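Local coordinates for protein transcriptional regulator (PDB 3BPV) that probably binds DNA as a dimeric transcription factor of the MarR family, using a winged helix-turn-helix fold, at residues 15-20 with 101-106; 29-34 with 64-69; 42-47 with 85-90. All coordinates share one frame; numbering follows the deposited sequence.

Contact 1 (15-20 with 101-106)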
loop_
_atom_site.group_PDB
_atom_site.type_symbol
_atom_site.label_atom_id
_atom_site.label_comp_id
_atom_site.label_asym_id
_atom_site.label_seq_id
_atom_site.Cartn_x
_atom_site.Cartn_y
_atom_site.Cartn_z
ATOM N N ARG A 15 -0.181 -7.493 4.789
ATOM C CA ARG A 15 -1.229 -6.823 5.537
ATOM C C ARG A 15 -2.045 -7.818 6.359
ATOM O O ARG A 15 -2.332 -7.579 7.536
ATOM C CB ARG A 15 -2.132 -6.057 4.571
ATOM C CG ARG A 15 -3.229 -5.245 5.231
ATOM C CD ARG A 15 -3.518 -3.996 4.408
ATOM N NE ARG A 15 -3.654 -4.312 2.993
ATOM C CZ ARG A 15 -3.684 -3.408 2.021
ATOM N NH1 ARG A 15 -3.586 -2.116 2.308
ATOM N NH2 ARG A 15 -3.815 -3.795 0.758
ATOM N N VAL A 16 -2.420 -8.929 5.736
ATOM C CA VAL A 16 -3.200 -9.948 6.431
ATOM C C VAL A 16 -2.363 -10.594 7.537
ATOM O O VAL A 16 -2.857 -10.831 8.641
ATOM C CB VAL A 16 -3.693 -11.040 5.451
ATOM C CG1 VAL A 16 -4.337 -12.189 6.221
ATOM C CG2 VAL A 16 -4.703 -10.447 4.478
ATOM N N PHE A 17 -1.098 -10.871 7.251
ATOM C CA PHE A 17 -0.217 -11.498 8.238
ATOM C C PHE A 17 -0.012 -10.591 9.459
ATOM O O PHE A 17 -0.087 -11.048 10.605
ATOM C CB PHE A 17 1.138 -11.810 7.597
ATOM C CG PHE A 17 1.972 -12.786 8.374
ATOM C CD1 PHE A 17 1.677 -14.142 8.351
ATOM C CD2 PHE A 17 3.055 -12.349 9.124
ATOM C CE1 PHE A 17 2.451 -15.056 9.065
ATOM C CE2 PHE A 17 3.839 -13.250 9.843
ATOM C CZ PHE A 17 3.534 -14.610 9.812
ATOM N N ILE A 18 0.268 -9.313 9.217
ATOM C CA ILE A 18 0.465 -8.347 10.297
ATOM C C ILE A 18 -0.792 -8.257 11.158
ATOM O O ILE A 18 -0.727 -8.270 12.384
ATOM C CB ILE A 18 0.767 -6.931 9.730
ATOM C CG1 ILE A 18 2.191 -6.882 9.190
ATOM C CG2 ILE A 18 0.552 -5.865 10.803
ATOM C CD1 ILE A 18 3.246 -7.060 10.243
ATOM N N GLY A 19 -1.942 -8.165 10.504
ATOM C CA GLY A 19 -3.193 -8.060 11.228
ATOM C C GLY A 19 -3.482 -9.254 12.114
ATOM O O GLY A 19 -4.038 -9.101 13.203
ATOM N N ARG A 20 -3.102 -10.441 11.657
ATOM C CA ARG A 20 -3.336 -11.666 12.414
ATOM C C ARG A 20 -2.335 -11.850 13.544
ATOM O O ARG A 20 -2.713 -12.146 14.679
ATOM C CB ARG A 20 -3.275 -12.877 11.479
ATOM C CG ARG A 20 -4.227 -12.802 10.299
ATOM C CD ARG A 20 -5.687 -12.820 10.727
ATOM N NE ARG A 20 -6.114 -14.141 11.178
ATOM C CZ ARG A 20 -7.370 -14.456 11.477
ATOM N NH1 ARG A 20 -8.328 -13.543 11.375
ATOM N NH2 ARG A 20 -7.673 -15.684 11.871
ATOM N N LEU A 101 9.509 -6.691 14.229
ATOM C CA LEU A 101 10.571 -7.179 13.359
ATOM C C LEU A 101 10.573 -8.701 13.272
ATOM O O LEU A 101 10.917 -9.261 12.237
ATOM C CB LEU A 101 11.937 -6.662 13.832
ATOM C CG LEU A 101 12.131 -5.146 13.694
ATOM C CD1 LEU A 101 13.509 -4.751 14.198
ATOM C CD2 LEU A 101 11.968 -4.733 12.238
ATOM N N LYS A 102 10.192 -9.375 14.353
ATOM C CA LYS A 102 10.144 -10.833 14.342
ATOM C C LYS A 102 9.023 -11.285 13.409
ATOM O O LYS A 102 9.167 -12.265 12.673
ATOM C CB LYS A 102 9.902 -11.383 15.749
ATOM C CG LYS A 102 9.866 -12.905 15.800
ATOM C CD LYS A 102 9.477 -13.421 17.175
ATOM C CE LYS A 102 9.397 -14.941 17.177
ATOM N NZ LYS A 102 8.446 -15.438 16.142
ATOM N N VAL A 103 7.902 -10.571 13.446
ATOM C CA VAL A 103 6.779 -10.901 12.577
ATOM C C VAL A 103 7.182 -10.662 11.118
ATOM O O VAL A 103 6.825 -11.450 10.240
ATOM C CB VAL A 103 5.540 -10.058 12.945
ATOM C CG1 VAL A 103 4.451 -10.219 11.886
ATOM C CG2 VAL A 103 5.019 -10.503 14.316
ATOM N N GLU A 104 7.937 -9.595 10.865
ATOM C CA GLU A 104 8.394 -9.310 9.503
ATOM C C GLU A 104 9.253 -10.462 8.999
ATOM O O GLU A 104 9.112 -10.905 7.859
ATOM C CB GLU A 104 9.219 -8.019 9.446
ATOM C CG GLU A 104 8.436 -6.717 9.578
ATOM C CD GLU A 104 7.405 -6.526 8.473
ATOM O OE1 GLU A 104 7.561 -7.124 7.387
ATOM O OE2 GLU A 104 6.443 -5.764 8.694
ATOM N N GLU A 105 10.151 -10.944 9.855
ATOM C CA GLU A 105 11.042 -12.046 9.511
ATOM C C GLU A 105 10.245 -13.311 9.197
ATOM O O GLU A 105 10.531 -14.009 8.223
ATOM C CB GLU A 105 12.005 -12.319 10.672
ATOM C CG GLU A 105 13.024 -13.411 10.393
ATOM C CD GLU A 105 13.937 -13.665 11.580
ATOM O OE1 GLU A 105 14.592 -12.709 12.049
ATOM O OE2 GLU A 105 14.000 -14.822 12.042
ATOM N N ARG A 106 9.253 -13.611 10.032
ATOM C CA ARG A 106 8.421 -14.789 9.823
ATOM C C ARG A 106 7.670 -14.697 8.495
ATOM O O ARG A 106 7.550 -15.685 7.767
ATOM C CB ARG A 106 7.420 -14.950 10.976
ATOM C CG ARG A 106 8.045 -15.350 12.310
ATOM C CD ARG A 106 6.986 -15.401 13.406
ATOM N NE ARG A 106 5.893 -16.307 13.058
ATOM C CZ ARG A 106 4.779 -16.446 13.769
ATOM N NH1 ARG A 106 4.600 -15.739 14.877
ATOM N NH2 ARG A 106 3.842 -17.296 13.373
#

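Contact 2 (29-34 with 64-69)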
loop_
_atom_site.group_PDB
_atom_site.type_symbol
_atom_site.label_atom_id
_atom_site.label_comp_id
_atom_site.label_asym_id
_atom_site.label_seq_id
_atom_site.Cartn_x
_atom_site.Cartn_y
_atom_site.Cartn_z
ATOM N N ASP A 29 -1.016 -3.024 9.283
ATOM C CA ASP A 29 0.122 -2.685 8.447
ATOM C C ASP A 29 0.358 -1.174 8.426
ATOM O O ASP A 29 1.485 -0.713 8.589
ATOM C CB ASP A 29 -0.143 -3.197 7.029
ATOM C CG ASP A 29 1.047 -3.065 6.124
ATOM O OD1 ASP A 29 1.608 -1.955 6.024
ATOM O OD2 ASP A 29 1.411 -4.079 5.497
ATOM N N ALA A 30 -0.701 -0.404 8.222
ATOM C CA ALA A 30 -0.578 1.049 8.166
ATOM C C ALA A 30 -0.008 1.625 9.461
ATOM O O ALA A 30 0.825 2.536 9.432
ATOM C CB ALA A 30 -1.935 1.676 7.860
ATOM N N GLN A 31 -0.454 1.114 10.604
ATOM C CA GLN A 31 0.055 1.605 11.884
ATOM C C GLN A 31 1.515 1.220 12.080
ATOM O O GLN A 31 2.306 2.018 12.580
ATOM C CB GLN A 31 -0.758 1.046 13.049
ATOM C CG GLN A 31 -2.172 1.554 13.159
ATOM C CD GLN A 31 -2.883 0.915 14.325
ATOM O OE1 GLN A 31 -2.616 1.241 15.475
ATOM N NE2 GLN A 31 -3.774 -0.022 14.032
ATOM N N VAL A 32 1.875 -0.001 11.706
ATOM C CA VAL A 32 3.255 -0.435 11.844
ATOM C C VAL A 32 4.171 0.452 11.005
ATOM O O VAL A 32 5.241 0.854 11.462
ATOM C CB VAL A 32 3.424 -1.909 11.407
ATOM C CG1 VAL A 32 4.905 -2.253 11.257
ATOM C CG2 VAL A 32 2.788 -2.822 12.438
ATOM N N ALA A 33 3.759 0.767 9.785
ATOM C CA ALA A 33 4.577 1.606 8.917
ATOM C C ALA A 33 4.821 2.958 9.569
ATOM O O ALA A 33 5.954 3.442 9.585
ATOM C CB ALA A 33 3.889 1.789 7.567
ATOM N N CYS A 34 3.766 3.565 10.105
ATOM C CA CYS A 34 3.902 4.861 10.765
ATOM C C CYS A 34 4.796 4.748 11.998
ATOM O O CYS A 34 5.668 5.588 12.230
ATOM C CB CYS A 34 2.533 5.398 11.189
ATOM S SG CYS A 34 1.553 6.059 9.828
ATOM N N LEU A 64 -2.746 7.416 12.872
ATOM C CA LEU A 64 -2.001 7.949 13.999
ATOM C C LEU A 64 -2.860 7.999 15.263
ATOM O O LEU A 64 -2.362 7.766 16.362
ATOM C CB LEU A 64 -1.466 9.340 13.654
ATOM C CG LEU A 64 -0.412 9.354 12.545
ATOM C CD1 LEU A 64 -0.100 10.797 12.182
ATOM C CD2 LEU A 64 0.848 8.627 13.004
ATOM N N ARG A 65 -4.151 8.283 15.113
ATOM C CA ARG A 65 -5.032 8.329 16.273
ATOM C C ARG A 65 -5.078 6.952 16.933
ATOM O O ARG A 65 -5.050 6.839 18.158
ATOM C CB ARG A 65 -6.439 8.772 15.853
ATOM C CG ARG A 65 -7.371 9.054 17.022
ATOM C CD ARG A 65 -8.696 9.634 16.544
ATOM N NE ARG A 65 -8.509 10.887 15.817
ATOM C CZ ARG A 65 -9.503 11.644 15.363
ATOM N NH1 ARG A 65 -10.763 11.280 15.560
ATOM N NH2 ARG A 65 -9.237 12.769 14.714
ATOM N N ARG A 66 -5.137 5.901 16.123
ATOM C CA ARG A 66 -5.165 4.544 16.659
ATOM C C ARG A 66 -3.869 4.228 17.404
ATOM O O ARG A 66 -3.894 3.598 18.464
ATOM C CB ARG A 66 -5.392 3.537 15.528
ATOM C CG ARG A 66 -6.763 3.671 14.877
ATOM C CD ARG A 66 -6.946 2.704 13.728
ATOM N NE ARG A 66 -6.942 1.311 14.164
ATOM C CZ ARG A 66 -7.130 0.277 13.348
ATOM N NH1 ARG A 66 -7.340 0.480 12.056
ATOM N NH2 ARG A 66 -7.115 -0.958 13.827
ATOM N N LEU A 67 -2.734 4.663 16.865
ATOM C CA LEU A 67 -1.459 4.403 17.528
ATOM C C LEU A 67 -1.400 5.146 18.851
ATOM O O LEU A 67 -0.879 4.630 19.838
ATOM C CB LEU A 67 -0.283 4.844 16.653
ATOM C CG LEU A 67 0.121 3.904 15.517
ATOM C CD1 LEU A 67 1.129 4.603 14.622
ATOM C CD2 LEU A 67 0.695 2.611 16.097
ATOM N N GLU A 68 -1.943 6.356 18.863
ATOM C CA GLU A 68 -1.960 7.178 20.069
ATOM C C GLU A 68 -2.896 6.578 21.119
ATOM O O GLU A 68 -2.564 6.531 22.303
ATOM C CB GLU A 68 -2.409 8.600 19.723
ATOM C CG GLU A 68 -2.253 9.607 20.856
ATOM C CD GLU A 68 -2.790 10.978 20.489
ATOM O OE1 GLU A 68 -2.373 11.524 19.445
ATOM O OE2 GLU A 68 -3.626 11.515 21.246
ATOM N N GLU A 69 -4.061 6.115 20.683
ATOM C CA GLU A 69 -5.031 5.517 21.596
ATOM C C GLU A 69 -4.442 4.282 22.263
ATOM O O GLU A 69 -4.699 4.013 23.440
ATOM C CB GLU A 69 -6.304 5.128 20.841
ATOM C CG GLU A 69 -7.385 4.518 21.720
ATOM C CD GLU A 69 -8.001 5.522 22.675
ATOM O OE1 GLU A 69 -7.252 6.129 23.470
ATOM O OE2 GLU A 69 -9.237 5.703 22.635
#

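Contact 3 (42-47 with 85-90)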
loop_
_atom_site.group_PDB
_atom_site.type_symbol
_atom_site.label_atom_id
_atom_site.label_comp_id
_atom_site.label_asym_id
_atom_site.label_seq_id
_atom_site.Cartn_x
_atom_site.Cartn_y
_atom_site.Cartn_z
ATOM N N PRO A 42 12.567 10.405 15.397
ATOM C CA PRO A 42 11.888 11.008 16.545
ATOM C C PRO A 42 11.690 12.512 16.380
ATOM O O PRO A 42 12.626 13.239 16.039
ATOM C CB PRO A 42 12.813 10.657 17.719
ATOM C CG PRO A 42 14.155 10.544 17.077
ATOM C CD PRO A 42 13.842 9.792 15.806
ATOM N N GLY A 43 10.462 12.968 16.606
ATOM C CA GLY A 43 10.159 14.381 16.480
ATOM C C GLY A 43 9.631 14.799 15.122
ATOM O O GLY A 43 9.323 15.969 14.906
ATOM N N ILE A 44 9.531 13.850 14.197
ATOM C CA ILE A 44 9.027 14.164 12.870
ATOM C C ILE A 44 7.632 14.777 13.009
ATOM O O ILE A 44 6.835 14.350 13.846
ATOM C CB ILE A 44 8.961 12.888 11.982
ATOM C CG1 ILE A 44 8.589 13.266 10.547
ATOM C CG2 ILE A 44 7.951 11.897 12.554
ATOM C CD1 ILE A 44 8.654 12.105 9.564
ATOM N N LYS A 45 7.353 15.797 12.201
ATOM C CA LYS A 45 6.049 16.454 12.227
ATOM C C LYS A 45 5.033 15.545 11.546
ATOM O O LYS A 45 5.371 14.820 10.608
ATOM C CB LYS A 45 6.095 17.796 11.485
ATOM C CG LYS A 45 6.552 18.995 12.312
ATOM C CD LYS A 45 8.001 18.893 12.740
ATOM C CE LYS A 45 8.439 20.182 13.419
ATOM N NZ LYS A 45 9.829 20.090 13.931
ATOM N N GLN A 46 3.791 15.588 12.017
ATOM C CA GLN A 46 2.746 14.768 11.426
ATOM C C GLN A 46 2.597 15.086 9.949
ATOM O O GLN A 46 2.427 14.179 9.140
ATOM C CB GLN A 46 1.407 14.995 12.131
ATOM C CG GLN A 46 0.254 14.194 11.524
ATOM C CD GLN A 46 -1.009 14.265 12.359
ATOM O OE1 GLN A 46 -0.947 14.358 13.585
ATOM N NE2 GLN A 46 -2.163 14.198 11.702
ATOM N N ASP A 47 2.662 16.366 9.587
ATOM C CA ASP A 47 2.521 16.722 8.184
ATOM C C ASP A 47 3.700 16.215 7.364
ATOM O O ASP A 47 3.553 15.950 6.174
ATOM C CB ASP A 47 2.341 18.240 7.999
ATOM C CG ASP A 47 3.515 19.047 8.514
ATOM O OD1 ASP A 47 3.499 19.428 9.701
ATOM O OD2 ASP A 47 4.446 19.301 7.727
ATOM N N TYR A 85 2.173 19.298 14.328
ATOM C CA TYR A 85 2.280 18.405 15.476
ATOM C C TYR A 85 3.523 17.525 15.419
ATOM O O TYR A 85 3.896 17.025 14.356
ATOM C CB TYR A 85 1.018 17.545 15.573
ATOM C CG TYR A 85 -0.187 18.374 15.937
ATOM C CD1 TYR A 85 -0.504 18.625 17.270
ATOM C CD2 TYR A 85 -0.948 18.996 14.950
ATOM C CE1 TYR A 85 -1.541 19.481 17.612
ATOM C CE2 TYR A 85 -1.989 19.856 15.283
ATOM C CZ TYR A 85 -2.277 20.096 16.616
ATOM O OH TYR A 85 -3.282 20.969 16.963
ATOM N N ILE A 86 4.153 17.342 16.577
ATOM C CA ILE A 86 5.365 16.544 16.701
ATOM C C ILE A 86 5.030 15.132 17.154
ATOM O O ILE A 86 4.263 14.940 18.095
ATOM C CB ILE A 86 6.330 17.174 17.733
ATOM C CG1 ILE A 86 6.564 18.648 17.392
ATOM C CG2 ILE A 86 7.639 16.408 17.761
ATOM C CD1 ILE A 86 7.085 18.884 16.003
ATOM N N LEU A 87 5.623 14.146 16.489
ATOM C CA LEU A 87 5.372 12.750 16.830
ATOM C C LEU A 87 6.602 12.067 17.397
ATOM O O LEU A 87 7.720 12.323 16.968
ATOM C CB LEU A 87 4.928 11.970 15.589
ATOM C CG LEU A 87 3.786 12.585 14.781
ATOM C CD1 LEU A 87 3.593 11.814 13.489
ATOM C CD2 LEU A 87 2.518 12.582 15.617
ATOM N N GLU A 88 6.380 11.186 18.362
ATOM C CA GLU A 88 7.463 10.424 18.954
ATOM C C GLU A 88 6.911 9.100 19.452
ATOM O O GLU A 88 5.752 9.009 19.858
ATOM C CB GLU A 88 8.096 11.186 20.120
ATOM C CG GLU A 88 9.309 10.480 20.708
ATOM C CD GLU A 88 9.939 11.256 21.846
ATOM O OE1 GLU A 88 10.336 12.419 21.623
ATOM O OE2 GLU A 88 10.033 10.703 22.961
ATOM N N VAL A 89 7.738 8.065 19.397
ATOM C CA VAL A 89 7.314 6.760 19.870
ATOM C C VAL A 89 7.487 6.729 21.382
ATOM O O VAL A 89 8.484 7.215 21.911
ATOM C CB VAL A 89 8.155 5.638 19.246
ATOM C CG1 VAL A 89 7.653 4.290 19.728
ATOM C CG2 VAL A 89 8.080 5.721 17.735
ATOM N N THR A 90 6.499 6.178 22.073
ATOM C CA THR A 90 6.551 6.081 23.524
ATOM C C THR A 90 7.445 4.906 23.892
ATOM O O THR A 90 7.891 4.158 23.022
ATOM C CB THR A 90 5.169 5.810 24.111
ATOM O OG1 THR A 90 4.689 4.562 23.595
ATOM C CG2 THR A 90 4.196 6.928 23.752
HETATM O O HOH W 1 1.931 18.464 11.533
#

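Contact 1 (15-20 with 101-106)
F17 and V103 form the centre of this helix-to-helix contact, with I18, E104 and R106 around them. The axes of the two segments come within 10.4 Å at an angle of 136°, so the helices run roughly antiparallel but well skewed. F17 has CG anti to the backbone N (chi1 -164°), which sends the ring across the gap. The F17 ring and V103 reach across from opposite helices and lie alongside one another, with F17 CE2 3.7 Å from V103 CG1. V103 O meets the ring at its edge, near the ring plane, 3.5 Å from F17 CE2. V103 CG1, itself anti to the backbone N, also receives the tip of I18, whose CD1 approaches to 3.8 Å. The first bond of I18 runs beside the gap, and the bend at chi2 carries CD1 in. The same CD1 packs against E104 OE2, which is hydrogen-bonded to H14. R106 adds its CB, 4.1 Å from F17 CZ, while its NH2 makes a salt bridge to E21. F17 CZ lies over one face of the R106 guanidinium, and the two planes are nearly perpendicular (85°). No hydrogen bond joins the two segments. The contact joins helix 3-21 to helix 97-111 in the helical part that forms the dimer in MarR proteins. I18 also packs on V32 of helix 29-40, F17 meets W107, and E104 packs on K4 of the second subunit.

Contact 2 (29-34 with 64-69)
This is a buried helix-to-helix packing contact inside the winged helix-turn-helix domain. It sets the start of helix 29-40 against the end of helix 57-69, which follows helix 46-53 and is probably the DNA-recognition helix, as in other MarR proteins. The axes of the segments cross at 78°, almost square, with a closest approach of 9.6 Å. L67 is the main apolar residue of the contact. Its CD1 sits 3.8 Å from C34 CB and also rests on the backbone carbonyl of Q31, while its CD2 packs 3.7 Å from Q31 CB. L64 starts away from helix 29-40, but its end returns to the same cysteine, with CD2 4.1 Å from C34 CB. L49 and F53 of helix 46-53 touch C34 too, and L49 touches L64, so three helices meet here. The Q31 chain is extended beyond CG and runs nearly square to that of R66, with the amide and guanidinium planes 43° apart. Q31 NE2 donates to N26 O and T28 OG1, which fix the amide. No hydrogen bond forms to R66, since both sides are donors. Instead Q31 NE2 lies over one guanidinium face, displaced from its centre, 3.4 Å from R66 CZ.

Contact 3 (42-47 with 85-90)
Backbone hydrogen bonds carry most of this contact. Residues 43-46 run antiparallel along strand 84-89 of the wing and make a single beta bridge, K45 with I86. G43 N donates to L87 O at 2.8 Å, almost in line with the carbonyl. L87 N donates to I44 O at 2.9 Å. Q46 N, the first helical amide, donates to Y85 O at 2.7 Å, with an N-H...O angle of 155°. K45 CA adds a CA-H...O contact to Y85 O. G43 has a positive phi (94°), where a CB would jam against the preceding carbonyl.

One water bridges the segments, accepting from D47 N and Y85 N and donating to D47 OD1, which also pairs with R84.

Van der Waals contacts complete it. L87 CD1 packs 3.7 Å from Q46 CA, and I44 CG2 meets L87 CB at 4.3 Å. I86 CG2 makes a methyl-to-carbonyl contact with G43 O. K45 bends at chi2 so that it lies alongside I86, both chains heading in one direction, with K45 CG 3.7 Å from I86 CD1. An alanine here would lose the chain beyond CB and would probably uncover the side of I86 it lies along.

K45 is the N-cap of helix 46-53, and its backbone N donates to E48 OE1. The bonds between the segments use main-chain atoms and a water, so the helix start is tied to the wing strand largely without direct polar side-chain pairing.

The chain starts in helix 3-21, which holds the first half of contact 1. Helix 29-40 then opens contact 2, and the turn into helix 46-53 opens contact 3. Helix 57-69 closes contact 2, and strand 84-89 closes contact 3, so these two cross along the chain. Both lie within the longer span that contact 1 closes at helix 97-111. Contacts 2 and 3 touch through L64, which ties helix 57-69, probably the recognition helix, to the start of helix 46-53 and to the wing strand. Contacts 1 and 2 touch where I18 packs on D29 and V32. Contact 2 thus touches both others, while contacts 1 and 3 stay about 12 Å apart at their nearest atoms.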